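PDB 2FBN: 70 kDa peptidylprolyl isomerase, putative from Plasmodium falciparum, which is an FK506-binding protein and putative peptidylprolyl isomerase, whose tetratricopeptide-repeat domain interacts with the C-terminal pentapeptide of Hsp90. Local coordinates for residues 49-55 with 96-101; 64-68 with 86-91; 141-146 with 161-166. One frame throughout, in Å; residues are numbered along the deposited sequence.

Contact 1. Residues 49-55 with 96-101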
loop_
_atom_site.group_PDB
_atom_site.type_symbol
_atom_site.label_atom_id
_atom_site.label_comp_id
_atom_site.label_asym_id
_atom_site.label_seq_id
_atom_site.Cartn_x
_atom_site.Cartn_y
_atom_site.Cartn_z
ATOM N N PHE A 49 -19.505 -5.925 4.236
ATOM C CA PHE A 49 -18.785 -7.111 4.683
ATOM C C PHE A 49 -19.767 -8.167 5.194
ATOM O O PHE A 49 -19.686 -9.335 4.811
ATOM C CB PHE A 49 -17.757 -6.751 5.754
ATOM C CG PHE A 49 -16.958 -7.926 6.234
ATOM C CD1 PHE A 49 -15.803 -8.322 5.564
ATOM C CD2 PHE A 49 -17.381 -8.654 7.339
ATOM C CE1 PHE A 49 -15.056 -9.429 6.015
ATOM C CE2 PHE A 49 -16.652 -9.751 7.795
ATOM C CZ PHE A 49 -15.492 -10.138 7.130
ATOM N N LYS A 50 -20.696 -7.733 6.043
ATOM C CA LYS A 50 -21.724 -8.628 6.595
ATOM C C LYS A 50 -22.636 -9.238 5.518
ATOM O O LYS A 50 -23.183 -10.338 5.702
ATOM C CB LYS A 50 -22.518 -7.896 7.681
ATOM C CG LYS A 50 -21.725 -7.767 8.992
ATOM C CD LYS A 50 -22.089 -6.521 9.804
ATOM C CE LYS A 50 -23.304 -6.739 10.702
ATOM N NZ LYS A 50 -23.109 -7.844 11.697
ATOM N N LYS A 51 -22.791 -8.540 4.394
ATOM C CA LYS A 51 -23.578 -9.044 3.265
ATOM C C LYS A 51 -22.754 -9.910 2.294
ATOM O O LYS A 51 -23.237 -10.268 1.211
ATOM C CB LYS A 51 -24.236 -7.888 2.509
ATOM C CG LYS A 51 -25.274 -7.129 3.324
ATOM C CD LYS A 51 -25.969 -6.047 2.504
ATOM C CE LYS A 51 -25.315 -4.687 2.667
ATOM N NZ LYS A 51 -26.325 -3.587 2.742
ATOM N N ASN A 52 -21.515 -10.220 2.686
ATOM C CA ASN A 52 -20.553 -10.963 1.863
ATOM C C ASN A 52 -20.215 -10.251 0.550
ATOM O O ASN A 52 -19.769 -10.873 -0.417
ATOM C CB ASN A 52 -21.014 -12.421 1.608
ATOM C CG ASN A 52 -19.927 -13.280 0.964
ATOM O OD1 ASN A 52 -18.748 -13.179 1.317
ATOM N ND2 ASN A 52 -20.317 -14.117 0.003
ATOM N N GLU A 53 -20.434 -8.937 0.523
ATOM C CA GLU A 53 -20.046 -8.110 -0.610
ATOM C C GLU A 53 -18.621 -7.639 -0.374
ATOM O O GLU A 53 -18.371 -6.470 -0.065
ATOM C CB GLU A 53 -21.025 -6.947 -0.783
ATOM C CG GLU A 53 -22.387 -7.407 -1.327
ATOM C CD GLU A 53 -23.462 -6.323 -1.250
ATOM O OE1 GLU A 53 -23.877 -5.944 -0.129
ATOM O OE2 GLU A 53 -23.889 -5.855 -2.321
ATOM N N ILE A 54 -17.695 -8.580 -0.501
ATOM C CA ILE A 54 -16.308 -8.350 -0.090
ATOM C C ILE A 54 -15.615 -7.287 -0.959
ATOM O O ILE A 54 -14.955 -6.390 -0.437
ATOM C CB ILE A 54 -15.504 -9.691 -0.021
ATOM C CG1 ILE A 54 -16.211 -10.696 0.922
ATOM C CG2 ILE A 54 -14.055 -9.452 0.369
ATOM C CD1 ILE A 54 -16.639 -10.119 2.285
ATOM N N ASN A 55 -15.789 -7.350 -2.276
ATOM C CA ASN A 55 -15.134 -6.367 -3.142
ATOM C C ASN A 55 -15.599 -4.956 -2.813
ATOM O O ASN A 55 -14.805 -4.011 -2.776
ATOM C CB ASN A 55 -15.402 -6.695 -4.606
ATOM C CG ASN A 55 -14.733 -7.984 -5.032
ATOM O OD1 ASN A 55 -13.659 -8.338 -4.536
ATOM N ND2 ASN A 55 -15.356 -8.688 -5.962
ATOM N N THR A 96 -8.819 -9.363 6.512
ATOM C CA THR A 96 -9.889 -10.373 6.390
ATOM C C THR A 96 -10.434 -10.486 4.959
ATOM O O THR A 96 -10.515 -11.587 4.396
ATOM C CB THR A 96 -11.041 -10.094 7.372
ATOM O OG1 THR A 96 -10.506 -9.941 8.697
ATOM C CG2 THR A 96 -12.063 -11.229 7.339
ATOM N N CYS A 97 -10.780 -9.346 4.355
ATOM C CA CYS A 97 -11.329 -9.330 3.011
ATOM C C CYS A 97 -10.379 -9.998 2.036
ATOM O O CYS A 97 -10.754 -10.835 1.237
ATOM C CB CYS A 97 -11.619 -7.891 2.554
ATOM S SG CYS A 97 -13.062 -7.180 3.398
ATOM N N TYR A 98 -9.113 -9.627 2.125
ATOM C CA TYR A 98 -8.144 -10.160 1.188
ATOM C C TYR A 98 -7.850 -11.653 1.420
ATOM O O TYR A 98 -7.650 -12.393 0.461
ATOM C CB TYR A 98 -6.894 -9.305 1.239
ATOM C CG TYR A 98 -7.052 -7.961 0.550
ATOM C CD1 TYR A 98 -7.527 -7.874 -0.765
ATOM C CD2 TYR A 98 -6.687 -6.784 1.207
ATOM C CE1 TYR A 98 -7.628 -6.622 -1.423
ATOM C CE2 TYR A 98 -6.782 -5.541 0.559
ATOM C CZ TYR A 98 -7.259 -5.475 -0.740
ATOM O OH TYR A 98 -7.340 -4.242 -1.373
ATOM N N ASN A 99 -7.828 -12.094 2.680
ATOM C CA ASN A 99 -7.767 -13.554 2.952
ATOM C C ASN A 99 -8.948 -14.310 2.346
ATOM O O ASN A 99 -8.775 -15.355 1.711
ATOM C CB ASN A 99 -7.627 -13.831 4.439
ATOM C CG ASN A 99 -6.182 -13.676 4.924
ATOM O OD1 ASN A 99 -5.233 -13.791 4.128
ATOM N ND2 ASN A 99 -6.011 -13.474 6.227
ATOM N N LYS A 100 -10.138 -13.751 2.504
ATOM C CA LYS A 100 -11.342 -14.308 1.885
ATOM C C LYS A 100 -11.219 -14.388 0.361
ATOM O O LYS A 100 -11.547 -15.419 -0.244
ATOM C CB LYS A 100 -12.565 -13.491 2.279
ATOM C CG LYS A 100 -13.055 -13.783 3.684
ATOM C CD LYS A 100 -14.138 -12.804 4.161
ATOM C CE LYS A 100 -14.858 -13.377 5.388
ATOM N NZ LYS A 100 -15.738 -14.555 5.011
ATOM N N ASN A 101 -10.717 -13.319 -0.263
ATOM C CA ASN A 101 -10.531 -13.281 -1.720
ATOM C C ASN A 101 -9.269 -14.017 -2.202
ATOM O O ASN A 101 -8.978 -14.047 -3.403
ATOM C CB ASN A 101 -10.517 -11.824 -2.217
ATOM C CG ASN A 101 -11.918 -11.240 -2.371
ATOM O OD1 ASN A 101 -12.920 -11.898 -2.081
ATOM N ND2 ASN A 101 -11.986 -9.989 -2.839
HETATM O O HOH W 1 -18.087 -13.522 3.886
#

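Contact 2. Residues 64-68 with 86-91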
loop_
_atom_site.group_PDB
_atom_site.type_symbol
_atom_site.label_atom_id
_atom_site.label_comp_id
_atom_site.label_asym_id
_atom_site.label_seq_id
_atom_site.Cartn_x
_atom_site.Cartn_y
_atom_site.Cartn_z
ATOM N N ALA A 64 -12.005 5.013 3.306
ATOM C CA ALA A 64 -11.842 5.466 4.690
ATOM C C ALA A 64 -10.383 5.856 4.981
ATOM O O ALA A 64 -10.096 6.949 5.495
ATOM C CB ALA A 64 -12.316 4.376 5.688
ATOM N N LEU A 65 -9.469 4.946 4.646
ATOM C CA LEU A 65 -8.034 5.168 4.863
ATOM C C LEU A 65 -7.483 6.358 4.069
ATOM O O LEU A 65 -6.559 7.044 4.527
ATOM C CB LEU A 65 -7.234 3.903 4.550
ATOM C CG LEU A 65 -7.439 2.777 5.572
ATOM C CD1 LEU A 65 -6.710 1.518 5.106
ATOM C CD2 LEU A 65 -6.986 3.224 6.976
ATOM N N ASP A 66 -8.033 6.580 2.873
ATOM C CA ASP A 66 -7.616 7.710 2.020
ATOM C C ASP A 66 -7.786 9.079 2.703
ATOM O O ASP A 66 -7.035 10.018 2.414
ATOM C CB ASP A 66 -8.383 7.676 0.702
ATOM C CG ASP A 66 -7.954 6.522 -0.210
ATOM O OD1 ASP A 66 -6.884 5.931 0.011
ATOM O OD2 ASP A 66 -8.700 6.230 -1.164
ATOM N N PHE A 67 -8.742 9.176 3.629
ATOM C CA PHE A 67 -8.915 10.410 4.411
ATOM C C PHE A 67 -7.713 10.746 5.274
ATOM O O PHE A 67 -7.554 11.886 5.670
ATOM C CB PHE A 67 -10.177 10.365 5.251
ATOM C CG PHE A 67 -11.391 10.718 4.471
ATOM C CD1 PHE A 67 -11.666 12.052 4.169
ATOM C CD2 PHE A 67 -12.244 9.723 4.006
ATOM C CE1 PHE A 67 -12.807 12.391 3.415
ATOM C CE2 PHE A 67 -13.372 10.050 3.257
ATOM C CZ PHE A 67 -13.652 11.395 2.964
ATOM N N PHE A 68 -6.860 9.751 5.531
ATOM C CA PHE A 68 -5.695 9.942 6.389
ATOM C C PHE A 68 -4.367 10.080 5.641
ATOM O O PHE A 68 -3.322 10.156 6.268
ATOM C CB PHE A 68 -5.625 8.821 7.433
ATOM C CG PHE A 68 -6.837 8.776 8.311
ATOM C CD1 PHE A 68 -7.283 9.944 8.939
ATOM C CD2 PHE A 68 -7.525 7.584 8.519
ATOM C CE1 PHE A 68 -8.432 9.923 9.753
ATOM C CE2 PHE A 68 -8.662 7.558 9.342
ATOM C CZ PHE A 68 -9.108 8.729 9.947
ATOM N N ILE A 86 -9.682 3.926 13.764
ATOM C CA ILE A 86 -10.226 3.720 12.427
ATOM C C ILE A 86 -9.192 3.014 11.540
ATOM O O ILE A 86 -9.554 2.132 10.766
ATOM C CB ILE A 86 -10.709 5.051 11.785
ATOM C CG1 ILE A 86 -11.901 5.610 12.580
ATOM C CG2 ILE A 86 -11.091 4.873 10.312
ATOM C CD1 ILE A 86 -12.085 7.116 12.392
ATOM N N GLU A 87 -7.921 3.395 11.667
ATOM C CA GLU A 87 -6.856 2.748 10.882
ATOM C C GLU A 87 -6.688 1.275 11.248
ATOM O O GLU A 87 -6.543 0.420 10.359
ATOM C CB GLU A 87 -5.538 3.489 11.028
ATOM C CG GLU A 87 -5.583 4.847 10.320
ATOM C CD GLU A 87 -4.233 5.523 10.152
ATOM O OE1 GLU A 87 -3.364 5.394 11.041
ATOM O OE2 GLU A 87 -4.087 6.236 9.134
ATOM N N ILE A 88 -6.725 0.976 12.543
ATOM C CA ILE A 88 -6.676 -0.435 12.978
ATOM C C ILE A 88 -7.842 -1.245 12.411
ATOM O O ILE A 88 -7.642 -2.331 11.846
ATOM C CB ILE A 88 -6.624 -0.539 14.523
ATOM C CG1 ILE A 88 -5.249 -0.057 15.025
ATOM C CG2 ILE A 88 -6.985 -1.965 14.967
ATOM C CD1 ILE A 88 -5.176 0.154 16.525
ATOM N N SER A 89 -9.058 -0.714 12.526
ATOM C CA SER A 89 -10.252 -1.417 12.041
ATOM C C SER A 89 -10.254 -1.641 10.529
ATOM O O SER A 89 -10.503 -2.754 10.052
ATOM C CB SER A 89 -11.523 -0.670 12.441
ATOM O OG SER A 89 -11.660 -0.691 13.846
ATOM N N CYS A 90 -9.991 -0.575 9.784
ATOM C CA CYS A 90 -9.949 -0.666 8.333
ATOM C C CYS A 90 -8.883 -1.655 7.871
ATOM O O CYS A 90 -9.133 -2.474 6.988
ATOM C CB CYS A 90 -9.622 0.701 7.746
ATOM S SG CYS A 90 -11.057 1.785 7.820
ATOM N N ASN A 91 -7.677 -1.559 8.430
ATOM C CA ASN A 91 -6.629 -2.482 7.994
ATOM C C ASN A 91 -6.883 -3.938 8.397
ATOM O O ASN A 91 -6.590 -4.853 7.624
ATOM C CB ASN A 91 -5.260 -2.006 8.429
ATOM C CG ASN A 91 -4.768 -0.860 7.565
ATOM O OD1 ASN A 91 -4.491 -1.038 6.360
ATOM N ND2 ASN A 91 -4.649 0.309 8.163
#

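Contact 3. Residues 141-146 with 161-166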
loop_
_atom_site.group_PDB
_atom_site.type_symbol
_atom_site.label_atom_id
_atom_site.label_comp_id
_atom_site.label_asym_id
_atom_site.label_seq_id
_atom_site.Cartn_x
_atom_site.Cartn_y
_atom_site.Cartn_z
ATOM N N ALA A 141 5.035 -17.529 8.782
ATOM C CA ALA A 141 3.695 -17.865 9.276
ATOM C C ALA A 141 3.757 -18.630 10.600
ATOM O O ALA A 141 2.975 -18.367 11.531
ATOM C CB ALA A 141 2.956 -18.674 8.247
ATOM N N LYS A 142 4.687 -19.573 10.691
ATOM C CA LYS A 142 4.810 -20.360 11.920
ATOM C C LYS A 142 5.106 -19.444 13.104
ATOM O O LYS A 142 4.543 -19.620 14.191
ATOM C CB LYS A 142 5.877 -21.442 11.756
ATOM C CG LYS A 142 6.002 -22.337 12.978
ATOM C CD LYS A 142 6.928 -23.487 12.714
ATOM C CE LYS A 142 7.181 -24.256 14.004
ATOM N NZ LYS A 142 8.309 -25.208 13.816
ATOM N N GLU A 143 5.990 -18.462 12.895
ATOM C CA GLU A 143 6.314 -17.499 13.961
ATOM C C GLU A 143 5.097 -16.653 14.360
ATOM O O GLU A 143 4.824 -16.477 15.548
ATOM C CB GLU A 143 7.483 -16.601 13.530
ATOM C CG GLU A 143 8.826 -17.332 13.391
ATOM C CD GLU A 143 10.033 -16.411 13.604
ATOM O OE1 GLU A 143 9.867 -15.163 13.554
ATOM O OE2 GLU A 143 11.155 -16.942 13.824
ATOM N N ASN A 144 4.371 -16.139 13.367
ATOM C CA ASN A 144 3.178 -15.306 13.613
ATOM C C ASN A 144 2.173 -16.097 14.436
ATOM O O ASN A 144 1.622 -15.600 15.413
ATOM C CB ASN A 144 2.438 -14.922 12.327
ATOM C CG ASN A 144 3.312 -14.228 11.288
ATOM O OD1 ASN A 144 3.098 -14.403 10.095
ATOM N ND2 ASN A 144 4.276 -13.440 11.736
ATOM N N LEU A 145 1.937 -17.328 13.992
ATOM C CA LEU A 145 0.863 -18.163 14.550
ATOM C C LEU A 145 1.248 -18.715 15.918
ATOM O O LEU A 145 0.406 -18.769 16.824
ATOM C CB LEU A 145 0.459 -19.269 13.568
ATOM C CG LEU A 145 -0.236 -18.746 12.307
ATOM C CD1 LEU A 145 -0.356 -19.859 11.247
ATOM C CD2 LEU A 145 -1.612 -18.094 12.656
ATOM N N TYR A 146 2.516 -19.086 16.076
ATOM C CA TYR A 146 3.019 -19.516 17.389
ATOM C C TYR A 146 2.866 -18.376 18.387
ATOM O O TYR A 146 2.416 -18.590 19.512
ATOM C CB TYR A 146 4.477 -19.998 17.303
ATOM C CG TYR A 146 5.012 -20.541 18.617
ATOM C CD1 TYR A 146 4.845 -21.886 18.956
ATOM C CD2 TYR A 146 5.671 -19.710 19.524
ATOM C CE1 TYR A 146 5.325 -22.395 20.165
ATOM C CE2 TYR A 146 6.150 -20.213 20.740
ATOM C CZ TYR A 146 5.978 -21.552 21.046
ATOM O OH TYR A 146 6.450 -22.061 22.248
ATOM N N SER A 161 -5.056 -23.079 12.434
ATOM C CA SER A 161 -4.175 -22.483 11.427
ATOM C C SER A 161 -2.708 -22.817 11.713
ATOM O O SER A 161 -1.956 -23.153 10.797
ATOM C CB SER A 161 -4.397 -20.979 11.344
ATOM O OG SER A 161 -5.695 -20.707 10.822
ATOM N N TYR A 162 -2.324 -22.770 12.985
ATOM C CA TYR A 162 -0.983 -23.200 13.390
ATOM C C TYR A 162 -0.682 -24.658 13.001
ATOM O O TYR A 162 0.370 -24.953 12.438
ATOM C CB TYR A 162 -0.753 -22.986 14.894
ATOM C CG TYR A 162 0.633 -23.425 15.308
ATOM C CD1 TYR A 162 1.741 -22.590 15.105
ATOM C CD2 TYR A 162 0.856 -24.700 15.844
ATOM C CE1 TYR A 162 3.025 -23.007 15.455
ATOM C CE2 TYR A 162 2.135 -25.122 16.201
ATOM C CZ TYR A 162 3.211 -24.269 16.011
ATOM O OH TYR A 162 4.475 -24.699 16.354
ATOM N N GLU A 163 -1.619 -25.569 13.274
ATOM C CA GLU A 163 -1.465 -26.958 12.870
ATOM C C GLU A 163 -1.326 -27.095 11.357
ATOM O O GLU A 163 -0.516 -27.882 10.878
ATOM C CB GLU A 163 -2.633 -27.810 13.386
ATOM C CG GLU A 163 -2.690 -27.903 14.909
ATOM C CD GLU A 163 -1.474 -28.604 15.504
ATOM O OE1 GLU A 163 -0.859 -29.455 14.820
ATOM O OE2 GLU A 163 -1.137 -28.297 16.667
ATOM N N LEU A 164 -2.100 -26.313 10.603
ATOM C CA LEU A 164 -2.009 -26.412 9.147
ATOM C C LEU A 164 -0.617 -25.903 8.729
ATOM O O LEU A 164 0.056 -26.515 7.906
ATOM C CB LEU A 164 -3.116 -25.589 8.482
ATOM C CG LEU A 164 -3.120 -25.546 6.946
ATOM C CD1 LEU A 164 -3.135 -26.942 6.334
ATOM C CD2 LEU A 164 -4.302 -24.724 6.445
ATOM N N CYS A 165 -0.195 -24.797 9.335
ATOM C CA CYS A 165 1.120 -24.231 9.024
ATOM C C CYS A 165 2.229 -25.258 9.220
ATOM O O CYS A 165 3.060 -25.463 8.340
ATOM C CB CYS A 165 1.397 -22.990 9.858
ATOM S SG CYS A 165 2.813 -22.075 9.165
ATOM N N VAL A 166 2.224 -25.919 10.376
ATOM C CA VAL A 166 3.250 -26.924 10.704
ATOM C C VAL A 166 3.193 -28.116 9.735
ATOM O O VAL A 166 4.229 -28.629 9.292
ATOM C CB VAL A 166 3.117 -27.358 12.194
ATOM C CG1 VAL A 166 3.997 -28.568 12.510
ATOM C CG2 VAL A 166 3.471 -26.189 13.100
#

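Contact 1. Residues 49-55 with 96-101
Phe49 and Ile54 meet one side of helix 77-100 near its C-terminal end. They flank a tight turn between two helices of this all-helical tetratricopeptide-repeat (TPR) domain. The Phe49 ring presents its edge to Thr96 and Cys97. Phe49 CZ lies 3.6 Å from Thr96 CG2. Phe49 CD1 lies 3.7 Å from Cys97 SG, a sulfur-aromatic contact. The ring comes this far because CG is anti to the backbone N (chi1 -179°). The Lys100 and Phe49 side chains cross at about a right angle, with Lys100 CE 3.7 Å from Phe49 CZ. Ile54 is buried, and Ile54 CG2 packs 3.6 Å from Cys97 CB. Beyond Ile54, the two amide planes of Asn55 and Asn101 lie 62° apart. Asn101 ND2 donates to Asn55 OD1 at 2.9 Å, in a bent bond of 132°. Tyr61 and Ile58 of helix 54-66 extend the packing.

A Schellman motif ends helix 31-50. Asn52, with positive phi, is its C-prime residue; Ile54 begins the next helix and points toward helix 77-100. One water bridges the two segments at the surface. It donates to Asn52 OD1 at 2.7 Å and accepts from Lys100 NZ at 2.8 Å.

Contact 2. Residues 64-68 with 86-91
Glu87 O is gripped twice by Asn91, and the side chains of both residues meet Leu65 of the facing helix. This is helix-helix packing inside the TPR domain, between residues 64-68 and the middle of helix 77-100. The Asn91 backbone N makes the usual helical bond to Glu87 O. Asn91 ND2 adds a second hydrogen bond to Glu87 O at 2.9 Å, and the two donors arrive from opposite faces of the carbonyl plane. The ND2 donor stands 38° out of that plane, so it does not use a lone pair. Asn91 OD1 is hydrogen-bonded to His110 ND1 on helix 104-117. Both ends of the amide are therefore held, which fixes its rotation.

Leu65 CD1 rests against this amide, 3.6 Å from Asn91 OD1. The Leu65 branch point reaches Cys90, with Leu65 CG 3.7 Å from Cys90 CB. The sulfur of Cys90 turns to Ala64 instead, and Cys90 SG lies 3.6 Å from Ala64 CB. Cys90 thus touches two successive residues, Leu65 through CB and Ala64 through SG.

Phe68 points toward helix 77-100. The Phe68 ring turns its edge to Ile86, with Phe68 CE2 3.7 Å from Ile86 CG2. Ala38 of helix 31-50 also touches Phe68, so helices 31-50 and 77-100 both pack on it. Glu87 reaches the same residue with an extended chain (chi2 -167°). Its carboxylate plane stands nearly perpendicular to the ring, at 89°. The contact is by van der Waals touch alone, and Glu87 OE2 comes to 3.5 Å from Phe68 CB.

Contact 3. Residues 141-146 with 161-166
Helices 138-151 and 156-173 run antiparallel as neighbours in the TPR domain, joined by a short connection. Their axes pass 9.4 Å apart here. The central side chain is Tyr162, which reaches from helix 156-173 across the neighbouring helix. With chi1 at -180°, the Tyr162 ring is carried opposite its backbone N, and this lays it along the helix 138-151 surface. One edge of the ring meets that helix, with Tyr162 CD1 3.9 Å from Leu145 CB and Tyr162 CE1 near the backbone O of Lys142. Val166 CG2, one turn on in the same helix as Tyr162, lies over one face of the Tyr162 ring, offset toward its rim, 3.4 Å above the plane.

Tyr146 lies beside Tyr162, and the two side chains point the same way. Tyr146 CB is 3.8 Å from Tyr162 CE1. The rings do not stack; Tyr162 OH comes obliquely to the Tyr146 ring. The extended chain of Lys142 runs at a slant to Tyr162, and Lys142 CE sits 3.6 Å from Tyr162 OH. The aliphatic part of the lysine thus does the touching.

The buried side of the interface is made by Ala141, Leu145 and Cys165. Cys165 SG lies 3.5 Å from Ala141 CB. Leu145 CD1 meets Cys165 CB at 3.8 Å and also reaches the backbone O of Ser161. Met133 of helix 122-135 touches both Ala141 and Cys165, so a third helix backs this layer. Ser161 OG makes a hydrogen bond with Tyr126 OH, which ties helix 156-173 to helix 122-135 as well.

No hydrogen bond or salt bridge joins the two segments. The pair is held by shape and apolar contact. Lys142 contributes its carbons, and Tyr162 OH takes part by van der Waals contact only, across these segments.

Overall arrangement
All three contacts join helices of one all-helical TPR domain. Contacts 1 and 2 share helix 54-66 and helix 77-100. Their centres are 16 Å apart, and contact 2 is nested in the chain loop that contact 1 closes. Together they join the start and the far part of helix 54-66 to helix 77-100; contact 1 also brings in helix 31-50. Contact 3 follows later in the chain and pairs helix 138-151 with helix 156-173. Its centre lies 23 Å from that of contact 1 and 27 Å from that of contact 2. Contacts 2 and 3 sit on opposite sides of the chain's centre. The domain is thus built from successive local helix packings, as in other TPR proteins.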